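PDB 4DMO: N-hydroxyarylamine O-acetyltransferase from Bacillus cereus, which probably transfers acetyl groups from acetyl-coenzyme A to arylamines and N-hydroxyarylamines. Local coordinates for residues K160-L165 / F188-V193; L91-V96 / V106-I111; I219-E224 / S259-T264. All coordinates share one frame; numbering follows the deposited sequence.

Contact 1: K160-L165 / F188-V193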
loop_
_atom_site.group_PDB
_atom_site.type_symbol
_atom_site.label_atom_id
_atom_site.label_comp_id
_atom_site.label_asym_id
_atom_site.label_seq_id
_atom_site.Cartn_x
_atom_site.Cartn_y
_atom_site.Cartn_z
ATOM N N LYS A 160 3.002 15.501 12.925
ATOM C CA LYS A 160 2.228 14.860 11.853
ATOM C C LYS A 160 1.408 13.681 12.352
ATOM O O LYS A 160 0.844 12.921 11.567
ATOM C CB LYS A 160 3.149 14.396 10.730
ATOM C CG LYS A 160 3.886 15.515 10.006
ATOM C CD LYS A 160 2.944 16.620 9.441
ATOM C CE LYS A 160 3.746 17.643 8.611
ATOM N NZ LYS A 160 2.865 18.697 7.991
ATOM N N GLY A 161 1.349 13.512 13.664
ATOM C CA GLY A 161 0.623 12.392 14.220
ATOM C C GLY A 161 0.924 12.207 15.693
ATOM O O GLY A 161 1.647 13.002 16.299
ATOM N N ASN A 162 0.344 11.160 16.275
ATOM C CA ASN A 162 0.673 10.773 17.632
ATOM C C ASN A 162 1.217 9.358 17.708
ATOM O O ASN A 162 1.478 8.868 18.804
ATOM C CB ASN A 162 -0.520 10.935 18.572
ATOM C CG ASN A 162 -1.810 10.497 17.964
ATOM O OD1 ASN A 162 -1.912 9.419 17.372
ATOM N ND2 ASN A 162 -2.816 11.351 18.077
ATOM N N TYR A 163 1.397 8.715 16.549
ATOM C CA TYR A 163 2.096 7.425 16.468
ATOM C C TYR A 163 3.023 7.443 15.265
ATOM O O TYR A 163 2.963 8.330 14.417
ATOM C CB TYR A 163 1.125 6.259 16.320
ATOM C CG TYR A 163 0.422 5.846 17.593
ATOM C CD1 TYR A 163 0.940 4.824 18.376
ATOM C CD2 TYR A 163 -0.756 6.452 18.001
ATOM C CE1 TYR A 163 0.320 4.427 19.524
ATOM C CE2 TYR A 163 -1.398 6.055 19.152
ATOM C CZ TYR A 163 -0.849 5.031 19.915
ATOM O OH TYR A 163 -1.440 4.597 21.091
ATOM N N ILE A 164 3.903 6.470 15.199
ATOM C CA ILE A 164 4.828 6.395 14.093
ATOM C C ILE A 164 5.036 4.957 13.701
ATOM O O ILE A 164 4.940 4.044 14.536
ATOM C CB ILE A 164 6.215 7.022 14.403
ATOM C CG1 ILE A 164 6.977 6.202 15.450
ATOM C CG2 ILE A 164 6.076 8.484 14.838
ATOM C CD1 ILE A 164 8.405 6.781 15.750
ATOM N N LEU A 165 5.302 4.779 12.408
ATOM C CA LEU A 165 5.775 3.516 11.882
ATOM C C LEU A 165 7.226 3.674 11.511
ATOM O O LEU A 165 7.577 4.458 10.611
ATOM C CB LEU A 165 4.981 3.099 10.654
ATOM C CG LEU A 165 5.508 1.764 10.165
ATOM C CD1 LEU A 165 5.090 0.674 11.118
ATOM C CD2 LEU A 165 5.060 1.461 8.754
ATOM N N PHE A 188 1.327 9.032 11.951
ATOM C CA PHE A 188 -0.125 9.051 11.784
ATOM C C PHE A 188 -0.828 9.354 13.100
ATOM O O PHE A 188 -0.231 9.223 14.154
ATOM C CB PHE A 188 -0.644 7.723 11.240
ATOM C CG PHE A 188 -0.412 6.542 12.163
ATOM C CD1 PHE A 188 0.819 5.910 12.207
ATOM C CD2 PHE A 188 -1.432 6.057 12.964
ATOM C CE1 PHE A 188 1.029 4.815 13.041
ATOM C CE2 PHE A 188 -1.216 4.973 13.807
ATOM C CZ PHE A 188 0.013 4.350 13.832
ATOM N N TYR A 189 -2.087 9.776 13.003
ATOM C CA TYR A 189 -2.963 9.950 14.147
ATOM C C TYR A 189 -3.836 8.687 14.315
ATOM O O TYR A 189 -4.337 8.142 13.323
ATOM C CB TYR A 189 -3.855 11.177 13.931
ATOM C CG TYR A 189 -3.120 12.485 13.860
ATOM C CD1 TYR A 189 -2.689 13.117 15.028
ATOM C CD2 TYR A 189 -2.847 13.107 12.622
ATOM C CE1 TYR A 189 -1.998 14.348 14.982
ATOM C CE2 TYR A 189 -2.152 14.359 12.562
ATOM C CZ TYR A 189 -1.734 14.953 13.764
ATOM O OH TYR A 189 -1.054 16.152 13.770
ATOM N N ILE A 190 -4.000 8.211 15.551
ATOM C CA ILE A 190 -4.792 7.000 15.824
ATOM C C ILE A 190 -6.289 7.254 15.638
ATOM O O ILE A 190 -7.077 6.321 15.490
ATOM C CB ILE A 190 -4.530 6.455 17.266
ATOM C CG1 ILE A 190 -5.109 5.045 17.444
ATOM C CG2 ILE A 190 -5.125 7.401 18.312
ATOM C CD1 ILE A 190 -4.667 4.042 16.381
ATOM N N GLU A 191 -6.662 8.529 15.664
ATOM C CA GLU A 191 -8.043 8.974 15.472
ATOM C C GLU A 191 -8.619 8.528 14.109
ATOM O O GLU A 191 -8.026 8.740 13.052
ATOM C CB GLU A 191 -8.121 10.503 15.617
ATOM C CG GLU A 191 -7.990 11.040 17.086
ATOM C CD GLU A 191 -6.554 11.068 17.657
ATOM O OE1 GLU A 191 -5.562 11.044 16.888
ATOM O OE2 GLU A 191 -6.425 11.106 18.895
ATOM N N GLU A 192 -9.800 7.931 14.162
ATOM C CA GLU A 192 -10.461 7.368 12.996
ATOM C C GLU A 192 -10.929 8.399 11.971
ATOM O O GLU A 192 -11.412 9.489 12.293
ATOM C CB GLU A 192 -11.648 6.520 13.438
ATOM C CG GLU A 192 -12.733 6.423 12.406
ATOM C CD GLU A 192 -13.717 5.323 12.721
ATOM O OE1 GLU A 192 -13.381 4.474 13.571
ATOM O OE2 GLU A 192 -14.818 5.320 12.127
ATOM N N VAL A 193 -10.754 8.029 10.715
ATOM C CA VAL A 193 -11.187 8.850 9.602
ATOM C C VAL A 193 -12.052 7.996 8.661
ATOM O O VAL A 193 -12.099 6.770 8.803
ATOM C CB VAL A 193 -9.964 9.439 8.844
ATOM C CG1 VAL A 193 -9.027 10.189 9.797
ATOM C CG2 VAL A 193 -9.198 8.345 8.098
#
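A classic beta bulge shapes this contact: N162 and Y163 both face F188. F188 O accepts from two backbone donors, N162 N at 2.9 Å and Y163 N at 2.9 Å, the second nearly along the C=O axis and the first from above the carbonyl plane. F188 N returns a bond to Y163 O, completing an antiparallel hydrogen-bonded pair.

The bulge lies where strand 163-168 meets the end of strand 183-188, its neighbour in the eight-stranded antiparallel sheet, just as the chain leaves that sheet for helix 195-207. The amide of N162 then bridges to the loop after F188. CG sits between the backbone N and the carbonyl carbon (chi1 41°), and from there the two ends of the amide serve different partners. OD1 takes I190 N at 3.0 Å, in the carbonyl plane and on a lone pair, while ND2 gives an almost straight bond (170°) to the syn lone pair of E191 OE1. ND2 also lies in plane at the edge of the Y189 ring, 3.5 Å from CD1, with amide and ring nearly perpendicular.

G161 CA stands over the centre of the Y189 ring, 3.4 Å from the centroid, in a CH-pi contact. On the sheet face carrying Y163 and F188, Y163 CB rests over the F188 ring toward its rim, 3.3 Å from CZ; the two rings are nearly parallel but slid apart and barely overlap. I190 CB packs obliquely against Y163 CE2. K160 NZ forms a salt bridge with D107 of the neighbouring hairpin.

Contact 2: L91-V96 / V106-I111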
loop_
_atom_site.group_PDB
_atom_site.type_symbol
_atom_site.label_atom_id
_atom_site.label_comp_id
_atom_site.label_asym_id
_atom_site.label_seq_id
_atom_site.Cartn_x
_atom_site.Cartn_y
_atom_site.Cartn_z
ATOM N N LEU A 91 -9.906 3.333 9.281
ATOM C CA LEU A 91 -8.904 4.039 8.524
ATOM C C LEU A 91 -8.276 5.099 9.422
ATOM O O LEU A 91 -8.914 5.628 10.340
ATOM C CB LEU A 91 -9.526 4.713 7.302
ATOM C CG LEU A 91 -9.974 3.820 6.154
ATOM C CD1 LEU A 91 -10.534 4.648 5.028
ATOM C CD2 LEU A 91 -8.803 3.001 5.668
ATOM N N VAL A 92 -7.010 5.385 9.154
ATOM C CA VAL A 92 -6.309 6.461 9.818
ATOM C C VAL A 92 -5.556 7.260 8.779
ATOM O O VAL A 92 -5.240 6.762 7.676
ATOM C CB VAL A 92 -5.322 5.938 10.875
ATOM C CG1 VAL A 92 -6.089 5.225 11.986
ATOM C CG2 VAL A 92 -4.311 5.025 10.247
ATOM N N SER A 93 -5.263 8.501 9.155
ATOM C CA SER A 93 -4.589 9.446 8.293
ATOM C C SER A 93 -3.219 9.750 8.862
ATOM O O SER A 93 -3.039 9.801 10.074
ATOM C CB SER A 93 -5.419 10.735 8.181
ATOM O OG SER A 93 -4.655 11.826 7.694
ATOM N N GLY A 94 -2.271 10.000 7.975
ATOM C CA GLY A 94 -0.930 10.330 8.378
ATOM C C GLY A 94 -0.165 11.020 7.281
ATOM O O GLY A 94 -0.720 11.387 6.249
ATOM N N THR A 95 1.126 11.204 7.540
ATOM C CA THR A 95 2.008 11.865 6.633
ATOM C C THR A 95 3.308 11.091 6.571
ATOM O O THR A 95 3.886 10.756 7.605
ATOM C CB THR A 95 2.306 13.305 7.107
ATOM O OG1 THR A 95 1.086 14.047 7.251
ATOM C CG2 THR A 95 3.235 14.011 6.115
ATOM N N VAL A 96 3.783 10.830 5.356
ATOM C CA VAL A 96 5.041 10.113 5.138
ATOM C C VAL A 96 6.233 11.038 5.399
ATOM O O VAL A 96 6.147 12.264 5.231
ATOM C CB VAL A 96 5.148 9.553 3.688
ATOM C CG1 VAL A 96 6.518 8.850 3.449
ATOM C CG2 VAL A 96 4.007 8.598 3.404
ATOM N N VAL A 106 4.168 15.523 1.571
ATOM C CA VAL A 106 2.972 16.335 1.630
ATOM C C VAL A 106 2.111 15.920 2.801
ATOM O O VAL A 106 1.959 14.723 3.097
ATOM C CB VAL A 106 2.141 16.273 0.322
ATOM C CG1 VAL A 106 2.858 17.011 -0.743
ATOM C CG2 VAL A 106 1.861 14.839 -0.099
ATOM N N ASP A 107 1.531 16.930 3.449
ATOM C CA ASP A 107 0.740 16.737 4.659
ATOM C C ASP A 107 -0.508 15.901 4.380
ATOM O O ASP A 107 -1.261 16.188 3.455
ATOM C CB ASP A 107 0.325 18.091 5.246
ATOM C CG ASP A 107 -0.334 17.948 6.561
ATOM O OD1 ASP A 107 -1.560 17.729 6.596
ATOM O OD2 ASP A 107 0.379 17.992 7.572
ATOM N N SER A 108 -0.702 14.863 5.191
ATOM C CA SER A 108 -1.910 14.053 5.150
ATOM C C SER A 108 -2.065 13.334 3.841
ATOM O O SER A 108 -3.174 13.099 3.358
ATOM C CB SER A 108 -3.122 14.916 5.457
ATOM O OG SER A 108 -2.969 15.516 6.729
ATOM N N GLY A 109 -0.923 12.962 3.280
ATOM C CA GLY A 109 -0.871 12.209 2.045
ATOM C C GLY A 109 -1.049 10.708 2.234
ATOM O O GLY A 109 -1.248 9.982 1.265
ATOM N N HIS A 110 -0.988 10.228 3.470
ATOM C CA HIS A 110 -1.060 8.796 3.688
ATOM C C HIS A 110 -2.363 8.357 4.330
ATOM O O HIS A 110 -2.945 9.037 5.186
ATOM C CB HIS A 110 0.118 8.299 4.550
ATOM C CG HIS A 110 0.291 6.804 4.551
ATOM N ND1 HIS A 110 0.910 6.127 3.517
ATOM C CD2 HIS A 110 -0.052 5.852 5.461
ATOM C CE1 HIS A 110 0.945 4.831 3.791
ATOM N NE2 HIS A 110 0.382 4.643 4.974
ATOM N N ILE A 111 -2.803 7.182 3.927
ATOM C CA ILE A 111 -3.940 6.537 4.551
ATOM C C ILE A 111 -3.543 5.127 4.854
ATOM O O ILE A 111 -2.825 4.521 4.080
ATOM C CB ILE A 111 -5.136 6.485 3.631
ATOM C CG1 ILE A 111 -5.612 7.892 3.313
ATOM C CG2 ILE A 111 -6.252 5.622 4.231
ATOM C CD1 ILE A 111 -6.232 8.613 4.471
HETATM O O HOH W 1 -4.520 11.180 4.751
HETATM O O HOH W 2 -2.844 13.681 8.790
HETATM O O HOH W 3 2.306 11.943 3.039
#
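G94 and H110 form an antiparallel hydrogen-bonded pair, G94 N to H110 O and H110 N to G94 O, both 3.0 Å, beside the non-hydrogen-bonded pair S93 and I111. G109 shares the place opposite G94 with H110, giving a classic beta bulge. The chain enters it through a type II turn from V106 to G109, whose closing bond, G109 N to V106 O, is weak, and S108 takes the positive phi (64°) that the third position of such a turn adopts.

T95 steadies this turn with its side chain. With OG1 anti to the carbonyl carbon (chi1 -57°), the hydroxyl accepts S108 N at 2.8 Å along a nearly straight line, and CG2 lies 3.4 Å from V106 O. S108 OG donates to D107 OD1, meeting it from above the carboxylate plane.

Strands 88-98 and 103-117 form a beta hairpin in the eight-stranded sheet, and the turn interrupts its second strand. Ordered water completes the join. One molecule accepts from S93 OG and donates to both S108 O and H110 O; another donates to S93 OG and S108 OG; a third accepts from V96 N and donates to V106 O.

The ring of H110, a bulge residue, meets V96 CG2 obliquely, with ND1 4.0 Å from that methyl. H110 NE2 is hydrogen-bonded to E125 OE1 and the side chain touches C71, an arrangement consistent with the Cys-His-Glu catalytic triad reported for this enzyme. On the face shared with S93, I111 CG2 packs on L91 CD2 at 3.9 Å, and helices 71-84 and 195-207 supply further neighbours for I111.

Contact 3: I219-E224 / S259-T264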
loop_
_atom_site.group_PDB
_atom_site.type_symbol
_atom_site.label_atom_id
_atom_site.label_comp_id
_atom_site.label_asym_id
_atom_site.label_seq_id
_atom_site.Cartn_x
_atom_site.Cartn_y
_atom_site.Cartn_z
ATOM N N ILE A 219 5.776 2.525 -10.774
ATOM C CA ILE A 219 5.122 1.238 -10.509
ATOM C C ILE A 219 6.086 0.326 -9.761
ATOM O O ILE A 219 7.157 0.039 -10.272
ATOM C CB ILE A 219 4.725 0.483 -11.785
ATOM C CG1 ILE A 219 3.787 1.314 -12.691
ATOM C CG2 ILE A 219 4.047 -0.817 -11.407
ATOM C CD1 ILE A 219 4.514 2.049 -13.769
ATOM N N VAL A 220 5.696 -0.162 -8.580
ATOM C CA VAL A 220 6.514 -1.145 -7.877
ATOM C C VAL A 220 5.645 -2.313 -7.386
ATOM O O VAL A 220 4.476 -2.142 -7.047
ATOM C CB VAL A 220 7.275 -0.496 -6.695
ATOM C CG1 VAL A 220 6.338 0.171 -5.785
ATOM C CG2 VAL A 220 8.051 -1.524 -5.884
ATOM N N LYS A 221 6.232 -3.507 -7.382
ATOM C CA LYS A 221 5.576 -4.684 -6.864
ATOM C C LYS A 221 6.578 -5.677 -6.321
ATOM O O LYS A 221 7.609 -5.916 -6.938
ATOM C CB LYS A 221 4.784 -5.369 -7.946
ATOM C CG LYS A 221 3.837 -6.381 -7.388
ATOM C CD LYS A 221 2.963 -7.033 -8.470
ATOM C CE LYS A 221 3.736 -7.928 -9.402
ATOM N NZ LYS A 221 4.325 -9.042 -8.655
ATOM N N LEU A 222 6.267 -6.265 -5.174
ATOM C CA LEU A 222 7.082 -7.373 -4.680
ATOM C C LEU A 222 6.922 -8.557 -5.599
ATOM O O LEU A 222 5.915 -8.716 -6.299
ATOM C CB LEU A 222 6.698 -7.754 -3.252
ATOM C CG LEU A 222 6.880 -6.540 -2.322
ATOM C CD1 LEU A 222 6.703 -6.975 -0.923
ATOM C CD2 LEU A 222 8.235 -5.849 -2.507
ATOM N N THR A 223 7.932 -9.398 -5.583
ATOM C CA THR A 223 7.923 -10.616 -6.344
ATOM C C THR A 223 8.337 -11.748 -5.426
ATOM O O THR A 223 8.619 -11.526 -4.253
ATOM C CB THR A 223 8.903 -10.520 -7.522
ATOM O OG1 THR A 223 10.223 -10.314 -7.014
ATOM C CG2 THR A 223 8.540 -9.348 -8.459
ATOM N N GLU A 224 8.344 -12.956 -5.976
ATOM C CA GLU A 224 8.800 -14.169 -5.278
ATOM C C GLU A 224 10.129 -13.981 -4.558
ATOM O O GLU A 224 10.347 -14.448 -3.436
ATOM C CB GLU A 224 9.034 -15.284 -6.313
ATOM C CG GLU A 224 8.023 -16.430 -6.340
ATOM C CD GLU A 224 8.459 -17.603 -7.257
ATOM O OE1 GLU A 224 7.595 -18.479 -7.490
ATOM O OE2 GLU A 224 9.637 -17.653 -7.743
ATOM N N SER A 259 3.282 -7.654 -18.504
ATOM C CA SER A 259 4.064 -8.852 -18.175
ATOM C C SER A 259 4.627 -8.866 -16.742
ATOM O O SER A 259 4.693 -9.921 -16.096
ATOM C CB SER A 259 5.217 -8.986 -19.176
ATOM O OG SER A 259 4.686 -9.351 -20.418
ATOM N N LYS A 260 5.078 -7.718 -16.245
ATOM C CA LYS A 260 5.610 -7.676 -14.886
ATOM C C LYS A 260 4.561 -7.318 -13.859
ATOM O O LYS A 260 4.660 -7.723 -12.727
ATOM C CB LYS A 260 6.805 -6.714 -14.785
ATOM C CG LYS A 260 7.958 -7.069 -15.737
ATOM C CD LYS A 260 9.081 -7.901 -15.063
ATOM C CE LYS A 260 9.949 -8.651 -16.104
ATOM N NZ LYS A 260 9.184 -9.697 -16.905
ATOM N N PHE A 261 3.549 -6.557 -14.216
ATOM C CA PHE A 261 2.681 -6.040 -13.172
ATOM C C PHE A 261 1.196 -6.334 -13.340
ATOM O O PHE A 261 0.413 -6.028 -12.439
ATOM C CB PHE A 261 2.885 -4.531 -13.000
ATOM C CG PHE A 261 4.298 -4.138 -12.729
ATOM C CD1 PHE A 261 5.078 -3.557 -13.725
ATOM C CD2 PHE A 261 4.860 -4.335 -11.479
ATOM C CE1 PHE A 261 6.383 -3.167 -13.464
ATOM C CE2 PHE A 261 6.172 -3.955 -11.228
ATOM C CZ PHE A 261 6.928 -3.365 -12.226
ATOM N N GLY A 262 0.799 -6.909 -14.475
ATOM C CA GLY A 262 -0.591 -7.277 -14.699
ATOM C C GLY A 262 -1.406 -6.037 -14.960
ATOM O O GLY A 262 -2.628 -6.024 -14.772
ATOM N N ILE A 263 -0.723 -4.977 -15.396
ATOM C CA ILE A 263 -1.400 -3.723 -15.676
ATOM C C ILE A 263 -1.665 -3.554 -17.175
ATOM O O ILE A 263 -0.761 -3.685 -17.998
ATOM C CB ILE A 263 -0.595 -2.522 -15.181
ATOM C CG1 ILE A 263 -0.565 -2.488 -13.659
ATOM C CG2 ILE A 263 -1.255 -1.229 -15.652
ATOM C CD1 ILE A 263 0.340 -1.425 -13.095
ATOM N N THR A 264 -2.924 -3.295 -17.513
ATOM C CA THR A 264 -3.318 -2.935 -18.877
ATOM C C THR A 264 -4.192 -1.715 -18.765
ATOM O O THR A 264 -5.195 -1.732 -18.045
ATOM C CB THR A 264 -4.108 -4.050 -19.557
ATOM O OG1 THR A 264 -3.309 -5.235 -19.602
ATOM C CG2 THR A 264 -4.510 -3.641 -20.969
#
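CH-pi contact comes first, between I219 and F261. The methyl CG2 of I219 stands over the centre of the F261 ring, 3.5 Å from the centroid and 8° off the ring normal, which brings every ring carbon within reach of a single methyl group. CG2 is the branch anti to the backbone N of I219. K260 CB, from the same segment as F261, lies over the opposite face, offset toward the rim, so that the ring is held between two aliphatic groups.

Apolar packing extends the patch at its borders. K221 CB meets the ring at the edge, in plane, 3.7 Å from CD2, and I263 CD1 reaches I219 CG2 at 4.1 Å. A228 and L230 of strand 226-231 also touch F261, and L257 of helix 250-261 touches both I219 and I263. The contact thus seats the end of helix 250-261 against strand 218-223 of the five-stranded antiparallel sheet. Just after F261 the chain leaves helical geometry at G262, with positive phi (74°), and swings back so that I263 also points toward the strand.

K221 adds a close approach across the contact and polar bonds elsewhere. The bend at chi3 (69°) puts its CE 3.5 Å from K260 O, and that at chi4 turns NZ toward L222 O. NZ donates to L222 O at 2.9 Å and is also hydrogen-bonded to Q36 O, so the ammonium is held by carbonyl oxygens on its own side of the contact and beyond it.

What joins the two segments is apolar, which leaves mainly dispersion and shape to hold them, with the F261 ring as the flat surface on which I219 rests.

Along the chain the three contacts follow one another, contact 2 closing before contact 1 opens and contact 1 before contact 3. Contacts 1 and 2 both reach the same eight-stranded sheet, with centres 8 Å apart, and they touch: K160 NZ and D107 OD2 form a salt bridge of 2.6 Å, and V193 N probably bonds to L91 O. Two neighbouring beta bulges are thus coupled on one side of the molecule. H110, probably the histidine of the catalytic triad, lies in that sheet. Across the chain's centre, contact 3 packs a helix end on the five-stranded sheet, its centre 30 Å from that of contact 1 and its nearest atoms about 12 Å from contact 2.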